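Regulatory protein SdiA (Escherichia coli, PDB 4LFU) acts as a LuxR-type quorum-sensing receptor and transcription activator, raising expression of the ftsQAZ cell-division genes and responding to acyl-homoserine lactone autoinducers made by other bacteria. Local coordinates at residues Glu186-Thr191 and Lys216-Lys221; Ala198-Ile203 and Asn209-His214. All blocks are in the same frame, centred on the assembly; numbering follows the deposited sequence.

In the fold
Both contacts lie in the C-terminal LuxR-type DNA-binding domain, on the same side of the chain's centre, and their own centres are about 10 Å apart. Helix 208-222 serves both: its first half packs on helix 197-204 in contact 2, its second half on helix 182-192 in contact 1. Along the chain contact 2 is nested within the loop that contact 1 closes. The two contacts also touch directly, Trp190 and Thr191 resting on Ile200, and Ile187 on His214, which holds the predicted helix-turn-helix against the helix before it. Together they join three helices of the domain into one compact unit, well away from the antiparallel sheet of the autoinducer-binding part.

Contact 1 of 2, residues Glu186-Thr191 and Lys216-Lys221; sequences EILRWT and KNMQKK
Leu188 and Met218 mark the closest backbone approach of segments 186-191 and 216-221, with their CA atoms 9.0 Å apart, a wide spacing that long apolar side chains have to bridge. Met218 does most of this work. Its CG lies beside the backbone N and opposite the carbonyl carbon (chi1 -79°), the chain runs extended to the sulfur, and a bend at chi3 (-70°) swings the terminal methyl round. A flexible, unbranched residue suits this place because it can cross the gap and still fit its end to the surface it meets. That surface is chiefly Leu188, whose CB starts out to one side before its branched end leans in. Leu188 CD1 lies 3.8 Å from Met218 CE. Leu188 CD2 is 4.1 Å from Met218 SD; the two side chains run antiparallel, each end passing the other. Ile187 adds a looser touch, Ile187 CG2 to Met218 CE at 4.3 Å. The branched, wholly apolar ends of Leu188 and Ile187 suit a buried site facing a methionine methyl. Thr191 can be buried too, because its OG1 donates to Ile187 O over 2.9 Å, from above the carbonyl plane, and is also hydrogen-bonded to Gln215 NE2. Phe180 packs on both Leu188 and Met218, and Val230 and Ala234 of helix 227-237 cover Leu188 further. This junction joins a leading helix to the second half of helix 208-222, whose first part belongs to the predicted helix-turn-helix and which corresponds to the family's recognition helix; it is characteristic of the four-helix LuxR-type (GerE) DNA-binding domain.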
loop_
_atom_site.group_PDB
_atom_site.type_symbol
_atom_site.label_atom_id
_atom_site.label_comp_id
_atom_site.label_asym_id
_atom_site.label_seq_id
_atom_site.Cartn_x
_atom_site.Cartn_y
_atom_site.Cartn_z
ATOM N N GLU A 186 18.038 3.654 -12.441
ATOM C CA GLU A 186 17.836 3.113 -13.797
ATOM C C GLU A 186 18.507 1.750 -14.001
ATOM O O GLU A 186 17.884 0.816 -14.485
ATOM C CB GLU A 186 18.293 4.125 -14.854
ATOM C CG GLU A 186 18.316 3.583 -16.290
ATOM C CD GLU A 186 18.687 4.660 -17.304
ATOM O OE1 GLU A 186 19.718 5.332 -17.098
ATOM O OE2 GLU A 186 17.940 4.852 -18.298
ATOM N N ILE A 187 19.785 1.650 -13.656
ATOM C CA ILE A 187 20.500 0.368 -13.618
ATOM C C ILE A 187 19.839 -0.680 -12.689
ATOM O O ILE A 187 19.767 -1.850 -13.029
ATOM C CB ILE A 187 22.012 0.578 -13.286
ATOM C CG1 ILE A 187 22.743 1.131 -14.532
ATOM C CG2 ILE A 187 22.697 -0.752 -12.803
ATOM C CD1 ILE A 187 24.012 1.883 -14.236
ATOM N N LEU A 188 19.341 -0.239 -11.532
ATOM C CA LEU A 188 18.658 -1.119 -10.592
ATOM C C LEU A 188 17.418 -1.749 -11.204
ATOM O O LEU A 188 17.225 -2.955 -11.110
ATOM C CB LEU A 188 18.322 -0.372 -9.310
ATOM C CG LEU A 188 18.369 -1.284 -8.084
ATOM C CD1 LEU A 188 19.726 -2.039 -7.974
ATOM C CD2 LEU A 188 18.067 -0.441 -6.859
ATOM N N ARG A 189 16.611 -0.931 -11.871
ATOM C CA ARG A 189 15.428 -1.401 -12.610
ATOM C C ARG A 189 15.681 -2.492 -13.634
ATOM O O ARG A 189 14.890 -3.438 -13.742
ATOM C CB ARG A 189 14.694 -0.228 -13.263
ATOM C CG ARG A 189 13.976 0.662 -12.245
ATOM C CD ARG A 189 12.960 1.594 -12.939
ATOM N NE ARG A 189 13.631 2.562 -13.818
ATOM C CZ ARG A 189 14.178 3.700 -13.400
ATOM N NH1 ARG A 189 14.137 4.047 -12.109
ATOM N NH2 ARG A 189 14.752 4.503 -14.278
ATOM N N TRP A 190 16.768 -2.369 -14.394
ATOM C CA TRP A 190 17.138 -3.398 -15.372
ATOM C C TRP A 190 17.641 -4.656 -14.671
ATOM O O TRP A 190 17.451 -5.772 -15.177
ATOM C CB TRP A 190 18.166 -2.879 -16.422
ATOM C CG TRP A 190 17.554 -1.930 -17.400
ATOM C CD1 TRP A 190 17.715 -0.576 -17.425
ATOM C CD2 TRP A 190 16.635 -2.245 -18.464
ATOM N NE1 TRP A 190 16.966 -0.026 -18.440
ATOM C CE2 TRP A 190 16.292 -1.024 -19.091
ATOM C CE3 TRP A 190 16.072 -3.441 -18.951
ATOM C CZ2 TRP A 190 15.414 -0.957 -20.183
ATOM C CZ3 TRP A 190 15.197 -3.380 -20.038
ATOM C CH2 TRP A 190 14.872 -2.145 -20.641
ATOM N N THR A 191 18.281 -4.461 -13.517
ATOM C CA THR A 191 18.723 -5.573 -12.659
ATOM C C THR A 191 17.534 -6.431 -12.159
ATOM O O THR A 191 17.538 -7.675 -12.260
ATOM C CB THR A 191 19.591 -5.038 -11.496
ATOM O OG1 THR A 191 20.749 -4.419 -12.058
ATOM C CG2 THR A 191 20.035 -6.173 -10.526
ATOM N N LYS A 216 28.313 -1.286 -7.476
ATOM C CA LYS A 216 29.225 -1.147 -6.346
ATOM C C LYS A 216 28.933 0.003 -5.410
ATOM O O LYS A 216 29.007 -0.177 -4.197
ATOM C CB LYS A 216 30.662 -1.028 -6.852
ATOM C CG LYS A 216 31.473 -2.311 -6.709
ATOM C CD LYS A 216 30.731 -3.543 -7.271
ATOM C CE LYS A 216 30.870 -4.755 -6.357
ATOM N NZ LYS A 216 30.023 -5.903 -6.848
ATOM N N ASN A 217 28.612 1.172 -5.967
ATOM C CA ASN A 217 28.286 2.367 -5.169
ATOM C C ASN A 217 26.988 2.209 -4.365
ATOM O O ASN A 217 26.881 2.717 -3.258
ATOM C CB ASN A 217 28.189 3.637 -6.046
ATOM C CG ASN A 217 29.530 4.023 -6.718
ATOM O OD1 ASN A 217 30.609 3.598 -6.292
ATOM N ND2 ASN A 217 29.453 4.854 -7.761
ATOM N N MET A 218 26.002 1.539 -4.959
ATOM C CA MET A 218 24.722 1.250 -4.323
ATOM C C MET A 218 24.922 0.198 -3.208
ATOM O O MET A 218 24.307 0.283 -2.150
ATOM C CB MET A 218 23.728 0.730 -5.364
ATOM C CG MET A 218 23.074 1.797 -6.243
ATOM S SD MET A 218 21.806 1.148 -7.373
ATOM C CE MET A 218 22.765 0.214 -8.565
ATOM N N GLN A 219 25.790 -0.776 -3.473
ATOM C CA GLN A 219 26.159 -1.807 -2.505
ATOM C C GLN A 219 26.861 -1.169 -1.335
ATOM O O GLN A 219 26.508 -1.430 -0.191
ATOM C CB GLN A 219 27.040 -2.891 -3.154
ATOM C CG GLN A 219 26.226 -3.968 -3.822
ATOM C CD GLN A 219 26.952 -4.728 -4.907
ATOM O OE1 GLN A 219 26.462 -4.822 -6.043
ATOM N NE2 GLN A 219 28.096 -5.302 -4.574
ATOM N N LYS A 220 27.827 -0.297 -1.636
ATOM C CA LYS A 220 28.534 0.469 -0.617
ATOM C C LYS A 220 27.620 1.360 0.232
ATOM O O LYS A 220 27.711 1.315 1.456
ATOM C CB LYS A 220 29.735 1.229 -1.242
ATOM C CG LYS A 220 30.326 2.403 -0.423
ATOM C CD LYS A 220 31.551 3.082 -1.133
ATOM C CE LYS A 220 31.218 3.726 -2.517
ATOM N NZ LYS A 220 29.966 4.586 -2.542
ATOM N N LYS A 221 26.728 2.128 -0.392
ATOM C CA LYS A 221 25.780 3.000 0.342
ATOM C C LYS A 221 24.964 2.305 1.449
ATOM O O LYS A 221 24.822 2.867 2.540
ATOM C CB LYS A 221 24.788 3.676 -0.608
ATOM C CG LYS A 221 25.316 4.864 -1.342
ATOM C CD LYS A 221 24.369 5.247 -2.479
ATOM C CE LYS A 221 24.815 6.531 -3.174
ATOM N NZ LYS A 221 23.862 6.892 -4.292
#

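Contact 2 of 2, residues Ala198-Ile203 and Asn209-His214; sequences AEIAMI and NTVNFH
Ile200 and Ala201 receive Val211 across the gap between two helices whose CA atoms come within 6.5 Å at Ala201 and Val211. Ahead of them in the first segment, Glu199 turns back to its own helix start, where OE1 accepts from the backbone N of Thr196 and where its charge is probably also favourable. Ile200 is the first to meet the partner. Its CG2 stands opposite its own backbone N and beside the carbonyl carbon, and this branch of Ile200 lies 3.9 Å from Val211 CG2, with Ile200 CB behind it at 4.2 Å from the same methyl. The two beta-branched side chains cross at about a right angle, so they meet methyl to methyl rather than along their lengths. Val211 has CG1 opposite its backbone N (chi1 171°), which leaves CG2 as the branch that reaches over. Ala201 comes next, and its small size suits the close spacing: Val211 CG2 comes within 3.9 Å of Ala201 N and 4.3 Å of Ala201 CB, resting against backbone as well as side chain. Asn212 OD1 is hydrogen-bonded to Ser197 OG, adding a polar link between the start of the first helix and the second. Ile206 of the connecting turn covers Val211 as well. Within the predicted helix-turn-helix, helix 197-204 thus packs against helix 208-222 through Val211 and, with Ile200 again taking part, against helix 182-192; these two partner helices also meet each other, so that the three pack mutually.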
loop_
_atom_site.group_PDB
_atom_site.type_symbol
_atom_site.label_atom_id
_atom_site.label_comp_id
_atom_site.label_asym_id
_atom_site.label_seq_id
_atom_site.Cartn_x
_atom_site.Cartn_y
_atom_site.Cartn_z
ATOM N N ALA A 198 26.225 -7.122 -18.903
ATOM C CA ALA A 198 26.465 -7.014 -20.354
ATOM C C ALA A 198 25.252 -6.501 -21.123
ATOM O O ALA A 198 25.383 -5.656 -22.020
ATOM C CB ALA A 198 26.915 -8.353 -20.915
ATOM N N GLU A 199 24.081 -7.021 -20.769
ATOM C CA GLU A 199 22.825 -6.613 -21.378
ATOM C C GLU A 199 22.454 -5.179 -21.013
ATOM O O GLU A 199 21.976 -4.425 -21.858
ATOM C CB GLU A 199 21.699 -7.562 -20.979
ATOM C CG GLU A 199 21.715 -8.894 -21.715
ATOM C CD GLU A 199 20.736 -9.923 -21.114
ATOM O OE1 GLU A 199 20.714 -10.115 -19.873
ATOM O OE2 GLU A 199 19.993 -10.558 -21.900
ATOM N N ILE A 200 22.666 -4.814 -19.751
ATOM C CA ILE A 200 22.437 -3.443 -19.309
ATOM C C ILE A 200 23.380 -2.456 -20.037
ATOM O O ILE A 200 22.970 -1.360 -20.398
ATOM C CB ILE A 200 22.517 -3.315 -17.743
ATOM C CG1 ILE A 200 21.436 -4.206 -17.098
ATOM C CG2 ILE A 200 22.340 -1.863 -17.290
ATOM C CD1 ILE A 200 21.553 -4.394 -15.584
ATOM N N ALA A 201 24.628 -2.867 -20.257
ATOM C CA ALA A 201 25.616 -2.065 -20.990
ATOM C C ALA A 201 25.136 -1.757 -22.421
ATOM O O ALA A 201 25.250 -0.623 -22.884
ATOM C CB ALA A 201 26.974 -2.767 -21.005
ATOM N N MET A 202 24.577 -2.760 -23.097
ATOM C CA MET A 202 23.990 -2.582 -24.434
ATOM C C MET A 202 22.723 -1.714 -24.424
ATOM O O MET A 202 22.589 -0.786 -25.235
ATOM C CB MET A 202 23.707 -3.938 -25.090
ATOM C CG MET A 202 24.946 -4.806 -25.339
ATOM S SD MET A 202 26.266 -4.034 -26.348
ATOM C CE MET A 202 25.383 -3.554 -27.856
ATOM N N ILE A 203 21.805 -1.997 -23.498
ATOM C CA ILE A 203 20.584 -1.185 -23.330
ATOM C C ILE A 203 20.891 0.301 -23.194
ATOM O O ILE A 203 20.240 1.137 -23.817
ATOM C CB ILE A 203 19.754 -1.595 -22.064
ATOM C CG1 ILE A 203 19.548 -3.117 -21.975
ATOM C CG2 ILE A 203 18.439 -0.765 -21.958
ATOM C CD1 ILE A 203 18.408 -3.669 -22.760
ATOM N N ASN A 209 32.020 -1.848 -17.105
ATOM C CA ASN A 209 32.710 -1.153 -16.024
ATOM C C ASN A 209 31.875 -0.089 -15.369
ATOM O O ASN A 209 31.883 0.031 -14.154
ATOM C CB ASN A 209 33.992 -0.516 -16.537
ATOM C CG ASN A 209 35.140 -1.456 -16.473
ATOM O OD1 ASN A 209 35.696 -1.701 -15.395
ATOM N ND2 ASN A 209 35.511 -2.014 -17.615
ATOM N N THR A 210 31.178 0.690 -16.191
ATOM C CA THR A 210 30.269 1.731 -15.722
ATOM C C THR A 210 29.093 1.135 -14.946
ATOM O O THR A 210 28.772 1.618 -13.848
ATOM C CB THR A 210 29.743 2.581 -16.901
ATOM O OG1 THR A 210 30.857 3.151 -17.605
ATOM C CG2 THR A 210 28.811 3.701 -16.418
ATOM N N VAL A 211 28.464 0.098 -15.522
ATOM C CA VAL A 211 27.358 -0.599 -14.890
ATOM C C VAL A 211 27.806 -1.074 -13.507
ATOM O O VAL A 211 27.165 -0.754 -12.518
ATOM C CB VAL A 211 26.806 -1.806 -15.750
ATOM C CG1 VAL A 211 25.802 -2.616 -14.941
ATOM C CG2 VAL A 211 26.146 -1.316 -17.056
ATOM N N ASN A 212 28.923 -1.799 -13.459
ATOM C CA ASN A 212 29.454 -2.382 -12.230
ATOM C C ASN A 212 29.928 -1.336 -11.238
ATOM O O ASN A 212 29.866 -1.566 -10.026
ATOM C CB ASN A 212 30.562 -3.419 -12.525
ATOM C CG ASN A 212 30.079 -4.549 -13.453
ATOM O OD1 ASN A 212 28.903 -4.945 -13.415
ATOM N ND2 ASN A 212 30.973 -5.048 -14.306
ATOM N N PHE A 213 30.415 -0.209 -11.754
ATOM C CA PHE A 213 30.719 0.953 -10.940
ATOM C C PHE A 213 29.490 1.361 -10.138
ATOM O O PHE A 213 29.548 1.436 -8.927
ATOM C CB PHE A 213 31.173 2.116 -11.843
ATOM C CG PHE A 213 31.560 3.388 -11.101
ATOM C CD1 PHE A 213 32.404 3.351 -9.976
ATOM C CD2 PHE A 213 31.114 4.630 -11.560
ATOM C CE1 PHE A 213 32.770 4.528 -9.313
ATOM C CE2 PHE A 213 31.486 5.822 -10.899
ATOM C CZ PHE A 213 32.321 5.761 -9.787
ATOM N N HIS A 214 28.392 1.628 -10.823
ATOM C CA HIS A 214 27.131 2.004 -10.168
ATOM C C HIS A 214 26.588 0.955 -9.175
ATOM O O HIS A 214 26.142 1.323 -8.089
ATOM C CB HIS A 214 26.070 2.388 -11.212
ATOM C CG HIS A 214 26.413 3.630 -11.974
ATOM N ND1 HIS A 214 26.474 4.875 -11.381
ATOM C CD2 HIS A 214 26.740 3.819 -13.274
ATOM C CE1 HIS A 214 26.794 5.779 -12.287
ATOM N NE2 HIS A 214 26.957 5.164 -13.444
#